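Uncharacterized protein (Bacillus thuringiensis serovar kurstaki, PDB 4XE7) probably acts as a ParM-type bacterial actin homologue, assembling into nucleotide-dependent filaments that segregate plasmid DNA. Local coordinates at residues Asn80-Asp85 / His126-Phe131; Val148-Gly153 / Gly196-Glu201; Tyr172-Val177 / Lys190-Asp195. All blocks are in the same frame, centred on the assembly; numbering follows the deposited sequence.

How the interactions relate
Starting from the N terminus, the chain first closes a loop at interaction 1, where the turn after strand 73-79 meets helix 123-140. That helix runs on into strand 145-154, which waits for its partner until residues 196-201 arrive and interaction 2 closes a second, separate loop. Within this second loop lies interaction 3, the hairpin pairing of 172-177 with 190-195. Interactions 2 and 3 share strand 188-200 and so join three neighbouring strands of one sheet, with Val148 and Phe150 bonding back to Thr192 and Asp195. Helix 123-140 links interaction 1 to both: Leu130 packs on Phe150, and Phe131 on His175.

Interaction 1: residues Asn80-Asp85 / His126-Phe131; sequences NSLDGD and HLIPLF
Leu82 and Leu127 hold the nearest pair of CA atoms across the two segments, with 7.6 Å between Leu82 CA and Leu127 CA. The 80-85 segment is the turn that leaves strand 73-79 and enters helix 84-88, whereas 126-131 is a piece of the long helix 123-140. That helix is kinked where the N of Pro129 cannot bond to the preceding turn, but the bonds from Leu130 N to His126 O and from Phe131 N to Leu127 O carry it past the proline. At the far end of the turn, Asp83 takes the N-cap position of helix 84-88, its OD1 accepting from Ala86 N.

Aliphatic packing makes the middle of the contact. Leu82 reaches in with CD2, which lies 4.0 Å from Leu127 CB and 4.1 Å from Ile128 CG1. The Leu82 and Leu127 side chains slide past each other in opposite directions, while Leu82 and Ile128 cross at about a right angle. Leu127 CD1 is anti to CA (chi2 172°), which carries this methyl out to Ser81, 3.3 Å from Ser81 O and 3.7 Å from Ser81 CB.

Helix 123-140 lies across one face of the large mixed sheet in what is probably an actin-like domain; Ile77 of strand 73-79 touches Leu82, Ile128 and Phe131 alike, and Ile128 continues onto Trp91 and Val93.

Ser81 also meets the ring of Phe131. Its OG approaches the ring edge in plane, 3.8 Å from Phe131 CZ, a contact of packing alone, for the hydroxyl is hydrogen-bonded to Met170 O. The serine carbonyl has a polar partner too, Lys123 NZ from the start of the same helix. On the next layer the Phe131 ring meets that of His175, their planes inclined at about 30°.

Interaction 2: residues Val148-Gly153 / Gly196-Glu201; sequences VPFSGG and GTMNVE
Met198 brings its sulfur to the rim of the Phe150 ring, a Met-aromatic contact at the edge: SD lies 5.2 Å from the ring centroid, 84° off the normal, with Phe150 CE2 the nearest ring atom. Bends at chi2 and chi3 (-67° and -71°) fold the thioether back over the paired strand, leaving Met198 CE 3.7 Å from Gly153 N. Gly152 puts no side chain on this face; a CB there would collide with Phe150 CE2.

On the other face of the sheet, Asn199 spans two acceptors. Its ND2 donates to Ser151 OG at 3.0 Å, a partner in the amide plane, and to Gly152 O at 2.8 Å, tilted from that plane. Gly152 O also accepts from Asn199 N, so two donors of one residue grip this carbonyl. Parallel pairing of strands 145-154 and 188-200, in the large sheet of a probably actin-like domain, continues from Thr197 N to Phe150 O (2.6 Å) and from Gly152 N to Thr197 O (3.1 Å).

Ser151 OG also bonds to Tyr407 O, on helix 402-418, which packs on this Asn199 face. Helix 164-171 covers Phe150 and Met198 on the other, while Ser151 shares a backbone bond with Phe15 of strand 13-17.

Interaction 3: residues Tyr172-Val177 / Lys190-Asp195; sequences YGEHTV and KITIND
Gly173 and Ile193 pair through both their backbone bonds, Gly173 N to Ile193 O at 2.9 Å and Ile193 N to Gly173 O at 3.0 Å. His175 and Ile191 repeat the pattern two residues on, with the tighter Ile191 N to His175 O bond at 2.7 Å. Glu174 and Thr192 form the non-hydrogen-bonded pair in between.

Side chains meet on both faces. Those of His175 and Ile193 cross at about a right angle, His175 NE2 lying 3.9 Å from Ile193 CD1. Further along the same face, Val177 CG2 meets Ile191 CD1 at 4.0 Å. On the opposite face, with CG anti to the backbone N in both (chi1 -165° and 179°), the extended chains of Glu174 and Lys190 cross obliquely. Glu174 OE2 lies 3.5 Å from Lys190 CE, and its salt bridge to Lys190 NZ is long at 3.9 Å; Lys190 has a second, weak ion pair with Glu145.

This is an antiparallel beta hairpin built from strands 173-179 and 188-200 within the large mixed sheet. It begins directly after helix 164-171, and Tyr172, the first residue off that helix, holds its ring against the break in the other strand: Asn194 O sits over one face, and Tyr172 CE1 comes within 3.6 Å of Asp195 CA. Gly173 follows with phi at 119°, where a CB would jam against the carbonyl O of Tyr172.

Behind the first shell, the His175 ring is fixed at both nitrogens, ND1 by Ser79 OG and NE2 by Leu171 O. Met134 of helix 123-140 packs on Ile191 and Ile193, and Ala135 on Val177.

Interaction 1: residues Asn80-Asp85 / His126-Phe131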
ATOM      1  N   ASN A  80     -16.959 -21.445  -1.136  1.00 27.50           N
ATOM      2  CA  ASN A  80     -18.379 -21.185  -0.863  1.00 30.95           C
ATOM      3  C   ASN A  80     -18.669 -19.715  -0.551  1.00 28.59           C
ATOM      4  O   ASN A  80     -19.830 -19.315  -0.463  1.00 27.57           O
ATOM      5  CB  ASN A  80     -18.879 -22.074   0.279  1.00 31.12           C
ATOM      6  CG  ASN A  80     -18.842 -23.545  -0.082  1.00 40.67           C
ATOM      7  OD1 ASN A  80     -19.023 -23.923  -1.245  1.00 38.35           O
ATOM      8  ND2 ASN A  80     -18.601 -24.385   0.913  1.00 53.80           N
ATOM      9  N   SER A  81     -17.616 -18.908  -0.424  1.00 22.88           N
ATOM     10  CA  SER A  81     -17.765 -17.458  -0.349  1.00 26.53           C
ATOM     11  C   SER A  81     -18.168 -16.863  -1.702  1.00 28.61           C
ATOM     12  O   SER A  81     -18.736 -15.778  -1.757  1.00 21.62           O
ATOM     13  CB  SER A  81     -16.454 -16.810   0.124  1.00 27.11           C
ATOM     14  OG  SER A  81     -15.952 -17.512   1.243  1.00 35.10           O
ATOM     15  N   LEU A  82     -17.818 -17.551  -2.788  1.00 27.99           N
ATOM     16  CA  LEU A  82     -18.231 -17.147  -4.137  1.00 30.43           C
ATOM     17  C   LEU A  82     -19.530 -17.839  -4.545  1.00 29.70           C
ATOM     18  O   LEU A  82     -19.802 -18.957  -4.112  1.00 29.54           O
ATOM     19  CB  LEU A  82     -17.150 -17.475  -5.165  1.00 23.34           C
ATOM     20  CG  LEU A  82     -15.791 -16.812  -5.018  1.00 27.39           C
ATOM     21  CD1 LEU A  82     -14.832 -17.363  -6.074  1.00 31.01           C
ATOM     22  CD2 LEU A  82     -15.932 -15.314  -5.133  1.00 29.62           C
ATOM     23  N   ASP A  83     -20.323 -17.195  -5.390  1.00 32.01           N
ATOM     24  CA  ASP A  83     -21.564 -17.824  -5.859  1.00 32.63           C
ATOM     25  C   ASP A  83     -21.203 -18.953  -6.844  1.00 35.93           C
ATOM     26  O   ASP A  83     -20.036 -19.064  -7.245  1.00 28.68           O
ATOM     27  CB  ASP A  83     -22.506 -16.771  -6.476  1.00 31.31           C
ATOM     28  CG  ASP A  83     -22.239 -16.489  -7.968  1.00 40.73           C
ATOM     29  OD1 ASP A  83     -21.100 -16.633  -8.455  1.00 42.48           O
ATOM     30  OD2 ASP A  83     -23.197 -16.088  -8.663  1.00 45.68           O
ATOM     31  N   GLY A  84     -22.171 -19.786  -7.222  1.00 26.43           N
ATOM     32  CA  GLY A  84     -21.898 -20.900  -8.126  1.00 28.47           C
ATOM     33  C   GLY A  84     -21.199 -20.552  -9.441  1.00 25.63           C
ATOM     34  O   GLY A  84     -20.305 -21.269  -9.889  1.00 28.24           O
ATOM     35  N   ASP A  85     -21.591 -19.441 -10.054  1.00 26.00           N
ATOM     36  CA  ASP A  85     -21.052 -19.049 -11.357  1.00 27.68           C
ATOM     37  C   ASP A  85     -19.583 -18.625 -11.334  1.00 27.51           C
ATOM     38  O   ASP A  85     -18.782 -19.053 -12.174  1.00 22.54           O
ATOM     39  CB  ASP A  85     -21.864 -17.902 -11.942  1.00 22.12           C
ATOM     40  CG  ASP A  85     -21.394 -17.524 -13.320  1.00 32.66           C
ATOM     41  OD1 ASP A  85     -21.780 -18.223 -14.291  1.00 24.59           O
ATOM     42  OD2 ASP A  85     -20.614 -16.556 -13.428  1.00 31.54           O
ATOM     43  N   HIS A 126     -14.078  -8.389  -4.659  1.00 26.41           N
ATOM     44  CA  HIS A 126     -13.157  -8.206  -3.547  1.00 28.48           C
ATOM     45  C   HIS A 126     -12.654  -9.526  -2.990  1.00 28.00           C
ATOM     46  O   HIS A 126     -11.528  -9.596  -2.519  1.00 19.32           O
ATOM     47  CB  HIS A 126     -13.829  -7.357  -2.455  1.00 21.94           C
ATOM     48  CG  HIS A 126     -14.187  -5.982  -2.931  1.00 22.95           C
ATOM     49  ND1 HIS A 126     -13.255  -4.971  -3.040  1.00 37.47           N
ATOM     50  CD2 HIS A 126     -15.350  -5.472  -3.393  1.00 29.80           C
ATOM     51  CE1 HIS A 126     -13.839  -3.890  -3.525  1.00 34.69           C
ATOM     52  NE2 HIS A 126     -15.107  -4.166  -3.753  1.00 28.01           N
ATOM     53  N   LEU A 127     -13.470 -10.579  -3.063  1.00 25.62           N
ATOM     54  CA  LEU A 127     -13.022 -11.887  -2.577  1.00 25.64           C
ATOM     55  C   LEU A 127     -11.947 -12.509  -3.464  1.00 18.39           C
ATOM     56  O   LEU A 127     -10.961 -13.084  -2.965  1.00 23.03           O
ATOM     57  CB  LEU A 127     -14.194 -12.855  -2.459  1.00 24.54           C
ATOM     58  CG  LEU A 127     -15.189 -12.529  -1.345  1.00 32.40           C
ATOM     59  CD1 LEU A 127     -16.410 -13.435  -1.447  1.00 28.87           C
ATOM     60  CD2 LEU A 127     -14.531 -12.644   0.023  1.00 28.77           C
ATOM     61  N   ILE A 128     -12.119 -12.396  -4.775  1.00 20.17           N
ATOM     62  CA  ILE A 128     -11.172 -13.025  -5.690  1.00 24.04           C
ATOM     63  C   ILE A 128      -9.749 -12.452  -5.506  1.00 25.53           C
ATOM     64  O   ILE A 128      -8.803 -13.220  -5.356  1.00 19.73           O
ATOM     65  CB  ILE A 128     -11.660 -12.926  -7.142  1.00 27.31           C
ATOM     66  CG1 ILE A 128     -12.833 -13.909  -7.342  1.00 27.82           C
ATOM     67  CG2 ILE A 128     -10.517 -13.233  -8.106  1.00 24.12           C
ATOM     68  CD1 ILE A 128     -13.569 -13.817  -8.677  1.00 27.37           C
ATOM     69  N   PRO A 129      -9.589 -11.116  -5.464  1.00 20.86           N
ATOM     70  CA  PRO A 129      -8.237 -10.623  -5.180  1.00 20.71           C
ATOM     71  C   PRO A 129      -7.749 -10.951  -3.770  1.00 21.23           C
ATOM     72  O   PRO A 129      -6.552 -11.182  -3.595  1.00 17.88           O
ATOM     73  CB  PRO A 129      -8.368  -9.111  -5.368  1.00 21.34           C
ATOM     74  CG  PRO A 129      -9.512  -8.980  -6.351  1.00 23.58           C
ATOM     75  CD  PRO A 129     -10.477 -10.028  -5.902  1.00 19.31           C
ATOM     76  N   LEU A 130      -8.642 -10.989  -2.793  1.00 17.07           N
ATOM     77  CA  LEU A 130      -8.234 -11.348  -1.433  1.00 20.89           C
ATOM     78  C   LEU A 130      -7.692 -12.778  -1.386  1.00 24.21           C
ATOM     79  O   LEU A 130      -6.590 -13.010  -0.891  1.00 21.64           O
ATOM     80  CB  LEU A 130      -9.409 -11.182  -0.455  1.00 21.65           C
ATOM     81  CG  LEU A 130      -9.307 -11.898   0.895  1.00 21.37           C
ATOM     82  CD1 LEU A 130      -8.351 -11.152   1.854  1.00 20.05           C
ATOM     83  CD2 LEU A 130     -10.661 -12.070   1.541  1.00 26.16           C
ATOM     84  N   PHE A 131      -8.460 -13.738  -1.901  1.00 21.98           N
ATOM     85  CA  PHE A 131      -8.025 -15.139  -1.878  1.00 23.63           C
ATOM     86  C   PHE A 131      -6.768 -15.327  -2.703  1.00 23.67           C
ATOM     87  O   PHE A 131      -5.884 -16.104  -2.341  1.00 24.76           O
ATOM     88  CB  PHE A 131      -9.124 -16.071  -2.397  1.00 20.43           C
ATOM     89  CG  PHE A 131     -10.283 -16.213  -1.458  1.00 25.97           C
ATOM     90  CD1 PHE A 131     -10.089 -16.174  -0.090  1.00 30.87           C
ATOM     91  CD2 PHE A 131     -11.569 -16.382  -1.942  1.00 30.76           C
ATOM     92  CE1 PHE A 131     -11.167 -16.309   0.785  1.00 38.65           C
ATOM     93  CE2 PHE A 131     -12.646 -16.514  -1.077  1.00 33.04           C
ATOM     94  CZ  PHE A 131     -12.449 -16.479   0.282  1.00 35.08           C
TER

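Interaction 2: residues Val148-Gly153 / Gly196-Glu201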
ATOM      1  N   VAL A 148      -5.258 -20.137   7.668  1.00 23.34           N
ATOM      2  CA  VAL A 148      -5.143 -18.681   7.598  1.00 25.63           C
ATOM      3  C   VAL A 148      -6.056 -17.995   8.623  1.00 29.24           C
ATOM      4  O   VAL A 148      -7.239 -17.771   8.358  1.00 30.22           O
ATOM      5  CB  VAL A 148      -5.509 -18.158   6.192  1.00 27.00           C
ATOM      6  CG1 VAL A 148      -5.414 -16.632   6.133  1.00 29.92           C
ATOM      7  CG2 VAL A 148      -4.628 -18.794   5.150  1.00 19.90           C
ATOM      8  N   PRO A 149      -5.516 -17.665   9.807  1.00 33.17           N
ATOM      9  CA  PRO A 149      -6.344 -16.891  10.740  1.00 28.42           C
ATOM     10  C   PRO A 149      -6.588 -15.486  10.187  1.00 29.85           C
ATOM     11  O   PRO A 149      -5.632 -14.742   9.940  1.00 28.75           O
ATOM     12  CB  PRO A 149      -5.514 -16.857  12.024  1.00 23.18           C
ATOM     13  CG  PRO A 149      -4.091 -17.052  11.567  1.00 33.63           C
ATOM     14  CD  PRO A 149      -4.165 -17.934  10.332  1.00 31.58           C
ATOM     15  N   PHE A 150      -7.854 -15.130   9.980  1.00 22.11           N
ATOM     16  CA  PHE A 150      -8.151 -13.901   9.262  1.00 25.31           C
ATOM     17  C   PHE A 150      -8.089 -12.656  10.146  1.00 24.83           C
ATOM     18  O   PHE A 150      -8.835 -12.513  11.100  1.00 32.73           O
ATOM     19  CB  PHE A 150      -9.531 -13.975   8.592  1.00 24.34           C
ATOM     20  CG  PHE A 150      -9.791 -12.819   7.683  1.00 27.71           C
ATOM     21  CD1 PHE A 150      -9.151 -12.736   6.457  1.00 31.76           C
ATOM     22  CD2 PHE A 150     -10.612 -11.776   8.079  1.00 27.74           C
ATOM     23  CE1 PHE A 150      -9.358 -11.659   5.616  1.00 26.72           C
ATOM     24  CE2 PHE A 150     -10.820 -10.687   7.245  1.00 27.53           C
ATOM     25  CZ  PHE A 150     -10.189 -10.628   6.017  1.00 21.99           C
ATOM     26  N   SER A 151      -7.223 -11.718   9.800  1.00 19.56           N
ATOM     27  CA  SER A 151      -7.236 -10.454  10.516  1.00 24.16           C
ATOM     28  C   SER A 151      -7.472  -9.349   9.505  1.00 30.80           C
ATOM     29  O   SER A 151      -6.606  -9.034   8.691  1.00 29.43           O
ATOM     30  CB  SER A 151      -5.931 -10.240  11.292  1.00 22.25           C
ATOM     31  OG  SER A 151      -5.884  -8.954  11.896  1.00 23.15           O
ATOM     32  N   GLY A 152      -8.668  -8.782   9.530  1.00 22.29           N
ATOM     33  CA  GLY A 152      -8.967  -7.687   8.641  1.00 17.47           C
ATOM     34  C   GLY A 152      -9.550  -6.499   9.374  1.00 20.35           C
ATOM     35  O   GLY A 152      -9.400  -6.341  10.590  1.00 26.91           O
ATOM     36  N   GLY A 153     -10.222  -5.646   8.624  1.00 30.59           N
ATOM     37  CA  GLY A 153     -10.861  -4.496   9.219  1.00 35.66           C
ATOM     38  C   GLY A 153     -11.805  -3.858   8.236  1.00 40.37           C
ATOM     39  O   GLY A 153     -11.620  -3.962   7.025  1.00 36.88           O
ATOM     40  N   GLY A 196     -10.763 -15.750  13.225  1.00 30.22           N
ATOM     41  CA  GLY A 196     -10.238 -14.473  12.798  1.00 29.71           C
ATOM     42  C   GLY A 196     -10.543 -13.347  13.762  1.00 29.84           C
ATOM     43  O   GLY A 196     -11.153 -13.555  14.808  1.00 30.64           O
ATOM     44  N   THR A 197     -10.119 -12.148  13.386  1.00 29.42           N
ATOM     45  CA  THR A 197     -10.341 -10.941  14.173  1.00 36.56           C
ATOM     46  C   THR A 197     -10.610  -9.773  13.233  1.00 38.58           C
ATOM     47  O   THR A 197     -10.044  -9.708  12.143  1.00 32.97           O
ATOM     48  CB  THR A 197      -9.122 -10.595  15.054  1.00 41.05           C
ATOM     49  OG1 THR A 197      -8.597 -11.782  15.655  1.00 45.09           O
ATOM     50  CG2 THR A 197      -9.508  -9.606  16.139  1.00 51.48           C
ATOM     51  N   MET A 198     -11.459  -8.844  13.645  1.00 33.78           N
ATOM     52  CA  MET A 198     -11.674  -7.654  12.841  1.00 34.35           C
ATOM     53  C   MET A 198     -11.197  -6.448  13.625  1.00 35.80           C
ATOM     54  O   MET A 198     -11.382  -6.367  14.838  1.00 38.04           O
ATOM     55  CB  MET A 198     -13.142  -7.512  12.446  1.00 35.10           C
ATOM     56  CG  MET A 198     -13.619  -8.598  11.499  1.00 31.82           C
ATOM     57  SD  MET A 198     -12.841  -8.517   9.867  1.00 29.81           S
ATOM     58  CE  MET A 198     -13.629  -7.046   9.216  1.00 43.53           C
ATOM     59  N   ASN A 199     -10.563  -5.518  12.933  1.00 24.54           N
ATOM     60  CA  ASN A 199      -9.943  -4.397  13.616  1.00 26.78           C
ATOM     61  C   ASN A 199     -10.592  -3.095  13.170  1.00 37.67           C
ATOM     62  O   ASN A 199     -11.336  -3.068  12.177  1.00 36.67           O
ATOM     63  CB  ASN A 199      -8.434  -4.369  13.349  1.00 24.97           C
ATOM     64  CG  ASN A 199      -7.757  -5.707  13.650  1.00 31.12           C
ATOM     65  OD1 ASN A 199      -7.475  -6.026  14.804  1.00 29.67           O
ATOM     66  ND2 ASN A 199      -7.505  -6.505  12.601  1.00 27.82           N
ATOM     67  N   VAL A 200     -10.309  -2.028  13.912  1.00 45.80           N
ATOM     68  CA  VAL A 200     -10.799  -0.696  13.587  1.00 52.72           C
ATOM     69  C   VAL A 200      -9.974  -0.088  12.472  1.00 42.44           C
ATOM     70  O   VAL A 200      -8.853   0.346  12.729  1.00 39.55           O
ATOM     71  CB  VAL A 200     -10.709   0.254  14.800  1.00 64.89           C
ATOM     72  CG1 VAL A 200     -11.334   1.605  14.476  1.00 63.61           C
ATOM     73  CG2 VAL A 200     -11.328  -0.377  16.040  1.00 72.30           C
ATOM     74  N   GLU A 201     -10.508  -0.031  11.254  1.00 32.26           N
ATOM     75  CA  GLU A 201      -9.755   0.570  10.153  1.00 43.05           C
ATOM     76  C   GLU A 201      -9.502   2.033  10.503  1.00 40.27           C
ATOM     77  O   GLU A 201     -10.351   2.686  11.096  1.00 39.50           O
ATOM     78  CB  GLU A 201     -10.502   0.442   8.819  1.00 50.20           C
ATOM     79  CG  GLU A 201      -9.619   0.660   7.592  1.00 65.36           C
ATOM     80  CD  GLU A 201     -10.398   0.650   6.285  1.00 81.22           C
ATOM     81  OE1 GLU A 201     -11.346   1.451   6.151  1.00 85.16           O
ATOM     82  OE2 GLU A 201     -10.063  -0.159   5.391  1.00 87.35           O
TER
HETATM   83  O   HOH W   1      -6.909 -13.661  13.753  1.00 31.21           O

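Interaction 3: residues Tyr172-Val177 / Lys190-Asp195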
ATOM      1  N   TYR A 172     -15.124 -18.046   6.728  1.00 28.60           N
ATOM      2  CA  TYR A 172     -14.807 -19.328   7.347  1.00 31.18           C
ATOM      3  C   TYR A 172     -14.969 -20.458   6.343  1.00 34.10           C
ATOM      4  O   TYR A 172     -15.837 -20.406   5.471  1.00 36.49           O
ATOM      5  CB  TYR A 172     -15.698 -19.591   8.564  1.00 36.61           C
ATOM      6  CG  TYR A 172     -15.439 -18.682   9.744  1.00 41.57           C
ATOM      7  CD1 TYR A 172     -14.172 -18.162   9.983  1.00 44.16           C
ATOM      8  CD2 TYR A 172     -16.464 -18.350  10.624  1.00 41.81           C
ATOM      9  CE1 TYR A 172     -13.934 -17.331  11.067  1.00 46.54           C
ATOM     10  CE2 TYR A 172     -16.238 -17.528  11.705  1.00 41.93           C
ATOM     11  CZ  TYR A 172     -14.973 -17.020  11.924  1.00 48.31           C
ATOM     12  OH  TYR A 172     -14.748 -16.196  13.002  1.00 49.40           O
ATOM     13  N   GLY A 173     -14.124 -21.473   6.461  1.00 34.36           N
ATOM     14  CA  GLY A 173     -14.227 -22.626   5.598  1.00 33.13           C
ATOM     15  C   GLY A 173     -13.001 -22.874   4.750  1.00 36.66           C
ATOM     16  O   GLY A 173     -11.912 -22.338   4.995  1.00 34.67           O
ATOM     17  N   GLU A 174     -13.192 -23.705   3.736  1.00 27.86           N
ATOM     18  CA  GLU A 174     -12.104 -24.154   2.900  1.00 30.17           C
ATOM     19  C   GLU A 174     -12.196 -23.471   1.545  1.00 36.12           C
ATOM     20  O   GLU A 174     -13.289 -23.251   1.039  1.00 33.14           O
ATOM     21  CB  GLU A 174     -12.144 -25.673   2.760  1.00 38.62           C
ATOM     22  CG  GLU A 174     -10.864 -26.281   2.225  1.00 56.07           C
ATOM     23  CD  GLU A 174     -10.980 -27.776   2.009  1.00 61.84           C
ATOM     24  OE1 GLU A 174     -10.930 -28.207   0.836  1.00 62.29           O
ATOM     25  OE2 GLU A 174     -11.119 -28.513   3.011  1.00 58.50           O
ATOM     26  N   HIS A 175     -11.044 -23.105   0.989  1.00 32.71           N
ATOM     27  CA  HIS A 175     -10.958 -22.451  -0.314  1.00 32.23           C
ATOM     28  C   HIS A 175      -9.728 -22.944  -1.062  1.00 36.89           C
ATOM     29  O   HIS A 175      -8.641 -23.016  -0.487  1.00 46.16           O
ATOM     30  CB  HIS A 175     -10.884 -20.926  -0.160  1.00 29.80           C
ATOM     31  CG  HIS A 175     -11.712 -20.391   0.964  1.00 29.44           C
ATOM     32  ND1 HIS A 175     -13.001 -19.918   0.775  1.00 31.48           N
ATOM     33  CD2 HIS A 175     -11.454 -20.255   2.276  1.00 32.32           C
ATOM     34  CE1 HIS A 175     -13.485 -19.519   1.930  1.00 36.96           C
ATOM     35  NE2 HIS A 175     -12.574 -19.710   2.868  1.00 33.14           N
ATOM     36  N   THR A 176      -9.873 -23.281  -2.337  1.00 26.68           N
ATOM     37  CA  THR A 176      -8.693 -23.597  -3.126  1.00 24.84           C
ATOM     38  C   THR A 176      -8.453 -22.557  -4.207  1.00 26.04           C
ATOM     39  O   THR A 176      -9.390 -22.054  -4.837  1.00 29.06           O
ATOM     40  CB  THR A 176      -8.793 -24.985  -3.788  1.00 32.32           C
ATOM     41  OG1 THR A 176      -9.799 -24.953  -4.805  1.00 34.03           O
ATOM     42  CG2 THR A 176      -9.132 -26.041  -2.740  1.00 32.00           C
ATOM     43  N   VAL A 177      -7.184 -22.238  -4.407  1.00 23.37           N
ATOM     44  CA  VAL A 177      -6.760 -21.377  -5.495  1.00 25.02           C
ATOM     45  C   VAL A 177      -5.777 -22.134  -6.373  1.00 28.09           C
ATOM     46  O   VAL A 177      -4.705 -22.538  -5.917  1.00 30.62           O
ATOM     47  CB  VAL A 177      -6.080 -20.086  -4.983  1.00 29.28           C
ATOM     48  CG1 VAL A 177      -5.750 -19.180  -6.155  1.00 21.40           C
ATOM     49  CG2 VAL A 177      -6.968 -19.366  -3.953  1.00 31.30           C
ATOM     50  N   LYS A 190      -4.414 -24.843  -0.828  1.00 25.87           N
ATOM     51  CA  LYS A 190      -5.581 -25.109  -0.013  1.00 33.24           C
ATOM     52  C   LYS A 190      -5.595 -24.214   1.224  1.00 28.34           C
ATOM     53  O   LYS A 190      -4.705 -24.288   2.073  1.00 28.76           O
ATOM     54  CB  LYS A 190      -5.615 -26.586   0.380  1.00 42.45           C
ATOM     55  CG  LYS A 190      -6.776 -26.981   1.251  1.00 54.29           C
ATOM     56  CD  LYS A 190      -6.811 -28.490   1.427  1.00 65.11           C
ATOM     57  CE  LYS A 190      -7.619 -28.896   2.646  1.00 67.41           C
ATOM     58  NZ  LYS A 190      -7.715 -30.378   2.751  1.00 68.73           N
ATOM     59  N   ILE A 191      -6.621 -23.378   1.319  1.00 24.36           N
ATOM     60  CA  ILE A 191      -6.711 -22.373   2.374  1.00 23.89           C
ATOM     61  C   ILE A 191      -7.829 -22.714   3.329  1.00 22.97           C
ATOM     62  O   ILE A 191      -8.984 -22.849   2.921  1.00 26.57           O
ATOM     63  CB  ILE A 191      -6.967 -20.957   1.791  1.00 28.02           C
ATOM     64  CG1 ILE A 191      -5.776 -20.498   0.946  1.00 27.20           C
ATOM     65  CG2 ILE A 191      -7.329 -19.944   2.904  1.00 22.77           C
ATOM     66  CD1 ILE A 191      -6.109 -19.354  -0.030  1.00 24.88           C
ATOM     67  N   THR A 192      -7.495 -22.850   4.600  1.00 25.23           N
ATOM     68  CA  THR A 192      -8.515 -23.069   5.599  1.00 27.66           C
ATOM     69  C   THR A 192      -8.554 -21.907   6.579  1.00 27.68           C
ATOM     70  O   THR A 192      -7.551 -21.557   7.190  1.00 32.02           O
ATOM     71  CB  THR A 192      -8.279 -24.380   6.357  1.00 30.56           C
ATOM     72  OG1 THR A 192      -8.128 -25.445   5.413  1.00 33.22           O
ATOM     73  CG2 THR A 192      -9.448 -24.681   7.293  1.00 30.33           C
ATOM     74  N   ILE A 193      -9.724 -21.304   6.712  1.00 25.84           N
ATOM     75  CA  ILE A 193      -9.923 -20.237   7.672  1.00 30.55           C
ATOM     76  C   ILE A 193     -10.869 -20.740   8.747  1.00 33.20           C
ATOM     77  O   ILE A 193     -12.027 -21.048   8.459  1.00 32.70           O
ATOM     78  CB  ILE A 193     -10.499 -18.978   7.005  1.00 29.96           C
ATOM     79  CG1 ILE A 193      -9.645 -18.584   5.791  1.00 27.43           C
ATOM     80  CG2 ILE A 193     -10.614 -17.850   8.020  1.00 24.75           C
ATOM     81  CD1 ILE A 193     -10.233 -17.443   4.972  1.00 28.58           C
ATOM     82  N   ASN A 194     -10.367 -20.824   9.974  1.00 32.46           N
ATOM     83  CA  ASN A 194     -11.121 -21.367  11.105  1.00 31.49           C
ATOM     84  C   ASN A 194     -11.555 -20.317  12.109  1.00 32.75           C
ATOM     85  O   ASN A 194     -12.505 -20.513  12.866  1.00 30.10           O
ATOM     86  CB  ASN A 194     -10.279 -22.418  11.823  1.00 39.88           C
ATOM     87  CG  ASN A 194      -9.926 -23.574  10.929  1.00 51.49           C
ATOM     88  OD1 ASN A 194     -10.806 -24.208  10.343  1.00 52.58           O
ATOM     89  ND2 ASN A 194      -8.628 -23.847  10.794  1.00 62.23           N
ATOM     90  N   ASP A 195     -10.836 -19.204  12.121  1.00 28.60           N
ATOM     91  CA  ASP A 195     -11.087 -18.138  13.074  1.00 31.83           C
ATOM     92  C   ASP A 195     -10.480 -16.848  12.546  1.00 30.08           C
ATOM     93  O   ASP A 195      -9.770 -16.849  11.530  1.00 26.43           O
ATOM     94  CB  ASP A 195     -10.525 -18.489  14.461  1.00 36.87           C
ATOM     95  CG  ASP A 195      -9.034 -18.863  14.435  1.00 43.96           C
ATOM     96  OD1 ASP A 195      -8.668 -19.896  15.038  1.00 52.88           O
ATOM     97  OD2 ASP A 195      -8.219 -18.122  13.844  1.00 40.93           O
TER